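Local coordinates for proteasome accessory factor B/C (PafBC) (Paenarthrobacter aurescens, PDB 6SJ9), which probably acts as a transcriptional regulator of the bacterial DNA damage response, combining winged helix-turn-helix and WYL domains in one chain, at residues A[153-165]-A[175-187]. Numbering follows the deposited sequence.
Sequences VVAAMHGKHPIRF and EEVREVEPWGLGS
Glu179 folds back at chi2 (-77°) and Arg164 bends at chi3 (-37°), which turns carboxylate and guanidinium toward each other on one face of a two-stranded antiparallel pairing. Arg164 grips Glu179 side-on. Arg164 NE donates to the syn lone pair of Glu179 OE1 at 3.1 Å, near the guanidinium plane. Arg164 NH2 forms a salt bridge to Glu179 OE2 at 2.8 Å. The two planes stand 70° apart, so the grip is twisted rather than flat. A water donates to both Glu179 OE2 and Ile163 O. The arginine stem also packs on Val177, CG to CG1. A leucine in place of Arg164 would probably leave the Glu179 carboxylate without its charged mate and freer to turn. On the other face, one side of the Phe165 ring lies against Arg178 CB. Phe165 CE2 touches Val180 CG2 at 3.8 Å. The Arg178 guanidinium leads away to a salt bridge with Asp198. Ile163 and Val180 exchange backbone hydrogen bonds, 2.8 Å from Ile163 N to Val180 O, as do Phe165 and Arg178. Further along, helix 153-159 crosses strand 175-187 almost at right angles. Val153 CG1 meets Leu185 CG tip to tip at 3.6 Å. The Pro182 ring packs against Ala156 CB and Met157 CG. A Schellman motif with Lys160 at C-prime ends the helix and turns the chain into strand 163-168. This helix, followed by a beta hairpin in a strongly curved antiparallel sheet, is characteristic of the Sm-like fold of WYL domains.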
loop_
_atom_site.group_PDB
_atom_site.type_symbol
_atom_site.label_atom_id
_atom_site.label_comp_id
_atom_site.label_asym_id
_atom_site.label_seq_id
_atom_site.Cartn_x
_atom_site.Cartn_y
_atom_site.Cartn_z
ATOM N N VAL A 153 9.703 20.335 -2.427
ATOM C CA VAL A 153 11.138 20.109 -2.608
ATOM C C VAL A 153 11.437 19.770 -4.060
ATOM O O VAL A 153 12.377 20.300 -4.648
ATOM C CB VAL A 153 11.640 19.008 -1.654
ATOM C CG1 VAL A 153 13.096 18.607 -2.023
ATOM C CG2 VAL A 153 11.659 19.572 -0.240
ATOM N N VAL A 154 10.639 18.876 -4.655
ATOM C CA VAL A 154 10.819 18.504 -6.060
ATOM C C VAL A 154 10.662 19.746 -6.957
ATOM O O VAL A 154 11.375 19.899 -7.952
ATOM C CB VAL A 154 9.790 17.405 -6.467
ATOM C CG1 VAL A 154 9.705 17.245 -7.943
ATOM C CG2 VAL A 154 10.184 16.026 -5.867
ATOM N N ALA A 155 9.674 20.591 -6.658
ATOM C CA ALA A 155 9.450 21.809 -7.443
ATOM C C ALA A 155 10.604 22.785 -7.246
ATOM O O ALA A 155 11.109 23.346 -8.204
ATOM C CB ALA A 155 8.089 22.475 -7.043
ATOM N N ALA A 156 11.084 22.918 -6.013
ATOM C CA ALA A 156 12.221 23.792 -5.748
ATOM C C ALA A 156 13.447 23.361 -6.560
ATOM O O ALA A 156 14.142 24.188 -7.162
ATOM C CB ALA A 156 12.507 23.765 -4.245
HETATM N N MSE A 157 13.728 22.067 -6.589
HETATM C CA MSE A 157 14.917 21.608 -7.315
HETATM C C MSE A 157 14.730 21.776 -8.797
HETATM O O MSE A 157 15.680 22.089 -9.488
HETATM C CB MSE A 157 15.231 20.102 -7.022
HETATM C CG MSE A 157 15.324 19.753 -5.576
HETATM SE SE MSE A 157 16.096 17.877 -5.272
HETATM C CE MSE A 157 14.411 16.902 -5.655
ATOM N N HIS A 158 13.514 21.489 -9.293
ATOM C CA HIS A 158 13.264 21.636 -10.720
ATOM C C HIS A 158 13.424 23.092 -11.140
ATOM O O HIS A 158 14.028 23.379 -12.180
ATOM C CB HIS A 158 11.862 21.131 -11.118
ATOM C CG HIS A 158 11.613 21.141 -12.603
ATOM N ND1 HIS A 158 10.487 21.714 -13.183
ATOM C CD2 HIS A 158 12.344 20.643 -13.630
ATOM C CE1 HIS A 158 10.555 21.588 -14.502
ATOM N NE2 HIS A 158 11.677 20.953 -14.802
ATOM N N GLY A 159 12.922 24.016 -10.332
ATOM C CA GLY A 159 13.053 25.417 -10.698
ATOM C C GLY A 159 14.317 26.089 -10.159
ATOM O O GLY A 159 14.483 27.302 -10.334
ATOM N N LYS A 160 15.192 25.323 -9.498
ATOM C CA LYS A 160 16.428 25.860 -8.930
ATOM C C LYS A 160 16.145 27.020 -7.971
ATOM O O LYS A 160 16.796 28.064 -8.029
ATOM C CB LYS A 160 17.413 26.283 -10.039
ATOM C CG LYS A 160 17.846 25.095 -10.875
ATOM C CD LYS A 160 18.870 25.460 -11.893
ATOM C CE LYS A 160 19.497 24.180 -12.469
ATOM N NZ LYS A 160 18.595 23.594 -13.512
ATOM N N HIS A 161 15.160 26.846 -7.128
ATOM C CA HIS A 161 14.790 27.773 -6.091
ATOM C C HIS A 161 15.262 27.242 -4.734
ATOM O O HIS A 161 14.990 26.076 -4.397
ATOM C CB HIS A 161 13.275 27.937 -6.039
ATOM C CG HIS A 161 12.691 28.405 -7.315
ATOM N ND1 HIS A 161 13.203 29.484 -8.009
ATOM C CD2 HIS A 161 11.599 27.990 -8.000
ATOM C CE1 HIS A 161 12.471 29.682 -9.084
ATOM N NE2 HIS A 161 11.478 28.811 -9.085
ATOM N N PRO A 162 15.865 28.103 -3.921
ATOM C CA PRO A 162 16.108 27.763 -2.514
ATOM C C PRO A 162 14.767 27.720 -1.769
ATOM O O PRO A 162 13.729 28.181 -2.282
ATOM C CB PRO A 162 17.035 28.888 -2.016
ATOM C CG PRO A 162 16.784 30.033 -2.961
ATOM C CD PRO A 162 16.174 29.518 -4.270
ATOM N N ILE A 163 14.783 27.141 -0.564
ATOM C CA ILE A 163 13.578 26.974 0.244
ATOM C C ILE A 163 13.844 27.432 1.677
ATOM O O ILE A 163 14.985 27.624 2.104
ATOM C CB ILE A 163 13.067 25.501 0.293
ATOM C CG1 ILE A 163 14.110 24.604 0.946
ATOM C CG2 ILE A 163 12.780 24.999 -1.104
ATOM C CD1 ILE A 163 13.699 23.101 1.014
ATOM N N ARG A 164 12.753 27.602 2.418
ATOM C CA ARG A 164 12.811 27.863 3.852
ATOM C C ARG A 164 11.707 27.078 4.552
ATOM O O ARG A 164 10.638 26.819 3.986
ATOM C CB ARG A 164 12.761 29.379 4.127
ATOM C CG ARG A 164 11.595 29.945 4.918
ATOM C CD ARG A 164 11.378 31.413 4.545
ATOM N NE ARG A 164 12.667 32.061 4.332
ATOM C CZ ARG A 164 12.872 33.133 3.551
ATOM N NH1 ARG A 164 11.870 33.713 2.873
ATOM N NH2 ARG A 164 14.116 33.608 3.406
ATOM N N PHE A 165 11.983 26.665 5.785
ATOM C CA PHE A 165 11.027 25.866 6.551
ATOM C C PHE A 165 11.418 25.872 8.017
ATOM O O PHE A 165 12.589 26.102 8.375
ATOM C CB PHE A 165 10.921 24.400 6.110
ATOM C CG PHE A 165 12.238 23.705 6.043
ATOM C CD1 PHE A 165 12.736 23.004 7.153
ATOM C CD2 PHE A 165 13.026 23.805 4.891
ATOM C CE1 PHE A 165 14.001 22.395 7.075
ATOM C CE2 PHE A 165 14.260 23.183 4.817
ATOM C CZ PHE A 165 14.767 22.506 5.900
ATOM N N GLU A 175 12.586 25.672 17.865
ATOM C CA GLU A 175 12.099 25.641 16.497
ATOM C C GLU A 175 12.802 26.757 15.747
ATOM O O GLU A 175 12.859 27.896 16.217
ATOM C CB GLU A 175 10.584 25.795 16.435
ATOM C CG GLU A 175 10.060 26.083 15.037
ATOM C CD GLU A 175 8.541 26.073 14.966
ATOM O OE1 GLU A 175 7.894 25.791 16.005
ATOM O OE2 GLU A 175 7.992 26.319 13.867
ATOM N N GLU A 176 13.318 26.447 14.576
ATOM C CA GLU A 176 14.218 27.353 13.883
ATOM C C GLU A 176 13.949 27.293 12.391
ATOM O O GLU A 176 13.738 26.210 11.836
ATOM C CB GLU A 176 15.675 26.983 14.188
ATOM C CG GLU A 176 16.721 27.888 13.594
ATOM C CD GLU A 176 18.128 27.406 13.922
ATOM O OE1 GLU A 176 18.244 26.330 14.562
ATOM O OE2 GLU A 176 19.110 28.084 13.532
ATOM N N VAL A 177 13.891 28.471 11.765
ATOM C CA VAL A 177 13.668 28.558 10.329
ATOM C C VAL A 177 15.007 28.357 9.641
ATOM O O VAL A 177 15.972 29.076 9.914
ATOM C CB VAL A 177 13.052 29.918 9.954
ATOM C CG1 VAL A 177 12.901 30.057 8.439
ATOM C CG2 VAL A 177 11.694 30.082 10.630
ATOM N N ARG A 178 15.064 27.394 8.727
ATOM C CA ARG A 178 16.293 27.071 8.020
ATOM C C ARG A 178 16.166 27.527 6.570
ATOM O O ARG A 178 15.078 27.447 5.980
ATOM C CB ARG A 178 16.541 25.572 8.072
ATOM C CG ARG A 178 16.438 24.960 9.498
ATOM C CD ARG A 178 17.500 25.557 10.415
ATOM N NE ARG A 178 18.838 25.059 10.071
ATOM C CZ ARG A 178 19.370 23.949 10.629
ATOM N NH1 ARG A 178 20.593 23.499 10.300
ATOM N NH2 ARG A 178 18.664 23.286 11.538
ATOM N N GLU A 179 17.285 27.992 6.003
ATOM C CA GLU A 179 17.348 28.467 4.625
ATOM C C GLU A 179 18.225 27.486 3.892
ATOM O O GLU A 179 19.427 27.384 4.191
ATOM C CB GLU A 179 17.967 29.860 4.520
ATOM C CG GLU A 179 17.426 30.902 5.501
ATOM C CD GLU A 179 16.071 31.431 5.081
ATOM O OE1 GLU A 179 15.348 31.919 5.957
ATOM O OE2 GLU A 179 15.724 31.344 3.873
ATOM N N VAL A 180 17.626 26.757 2.956
ATOM C CA VAL A 180 18.276 25.600 2.384
ATOM C C VAL A 180 18.220 25.667 0.864
ATOM O O VAL A 180 17.174 25.961 0.285
ATOM C CB VAL A 180 17.609 24.316 2.938
ATOM C CG1 VAL A 180 18.127 23.102 2.269
ATOM C CG2 VAL A 180 17.855 24.211 4.437
ATOM N N GLU A 181 19.304 25.256 0.228
ATOM C CA GLU A 181 19.310 24.943 -1.184
ATOM C C GLU A 181 19.198 23.426 -1.337
ATOM O O GLU A 181 20.157 22.697 -0.983
ATOM C CB GLU A 181 20.600 25.481 -1.817
ATOM C CG GLU A 181 20.707 27.023 -1.680
ATOM C CD GLU A 181 22.067 27.598 -2.073
ATOM O OE1 GLU A 181 22.945 26.829 -2.535
ATOM O OE2 GLU A 181 22.260 28.817 -1.921
ATOM N N PRO A 182 18.076 22.897 -1.836
ATOM C CA PRO A 182 17.839 21.430 -1.751
ATOM C C PRO A 182 18.634 20.668 -2.799
ATOM O O PRO A 182 18.608 21.009 -3.982
ATOM C CB PRO A 182 16.341 21.293 -1.999
ATOM C CG PRO A 182 16.009 22.588 -2.882
ATOM C CD PRO A 182 16.874 23.650 -2.277
ATOM N N TRP A 183 19.401 19.668 -2.345
ATOM C CA TRP A 183 20.170 18.799 -3.242
ATOM C C TRP A 183 19.500 17.467 -3.495
ATOM O O TRP A 183 19.654 16.883 -4.581
ATOM C CB TRP A 183 21.550 18.508 -2.696
ATOM C CG TRP A 183 22.413 19.702 -2.503
ATOM C CD1 TRP A 183 22.146 20.991 -2.849
ATOM C CD2 TRP A 183 23.715 19.707 -1.891
ATOM N NE1 TRP A 183 23.228 21.805 -2.507
ATOM C CE2 TRP A 183 24.183 21.031 -1.895
ATOM C CE3 TRP A 183 24.516 18.716 -1.329
ATOM C CZ2 TRP A 183 25.440 21.387 -1.377
ATOM C CZ3 TRP A 183 25.757 19.081 -0.804
ATOM C CH2 TRP A 183 26.202 20.402 -0.846
ATOM N N GLY A 184 18.770 16.961 -2.519
ATOM C CA GLY A 184 18.149 15.673 -2.718
ATOM C C GLY A 184 17.236 15.289 -1.582
ATOM O O GLY A 184 17.301 15.842 -0.481
ATOM N N LEU A 185 16.332 14.387 -1.907
ATOM C CA LEU A 185 15.510 13.675 -0.962
ATOM C C LEU A 185 15.981 12.227 -0.879
ATOM O O LEU A 185 16.454 11.648 -1.865
ATOM C CB LEU A 185 14.056 13.715 -1.384
ATOM C CG LEU A 185 13.363 15.077 -1.305
ATOM C CD1 LEU A 185 12.164 15.022 -2.174
ATOM C CD2 LEU A 185 12.943 15.341 0.149
ATOM N N GLY A 186 15.802 11.623 0.281
ATOM C CA GLY A 186 16.328 10.287 0.466
ATOM C C GLY A 186 15.599 9.534 1.555
ATOM O O GLY A 186 14.998 10.125 2.461
ATOM N N SER A 187 15.626 8.214 1.435
ATOM C CA SER A 187 14.960 7.328 2.374
ATOM C C SER A 187 16.000 6.389 2.949
ATOM O O SER A 187 16.717 5.731 2.199
ATOM C CB SER A 187 13.876 6.513 1.670
ATOM O OG SER A 187 13.083 5.893 2.633
HETATM O O HOH W 1 16.611 29.936 1.672
#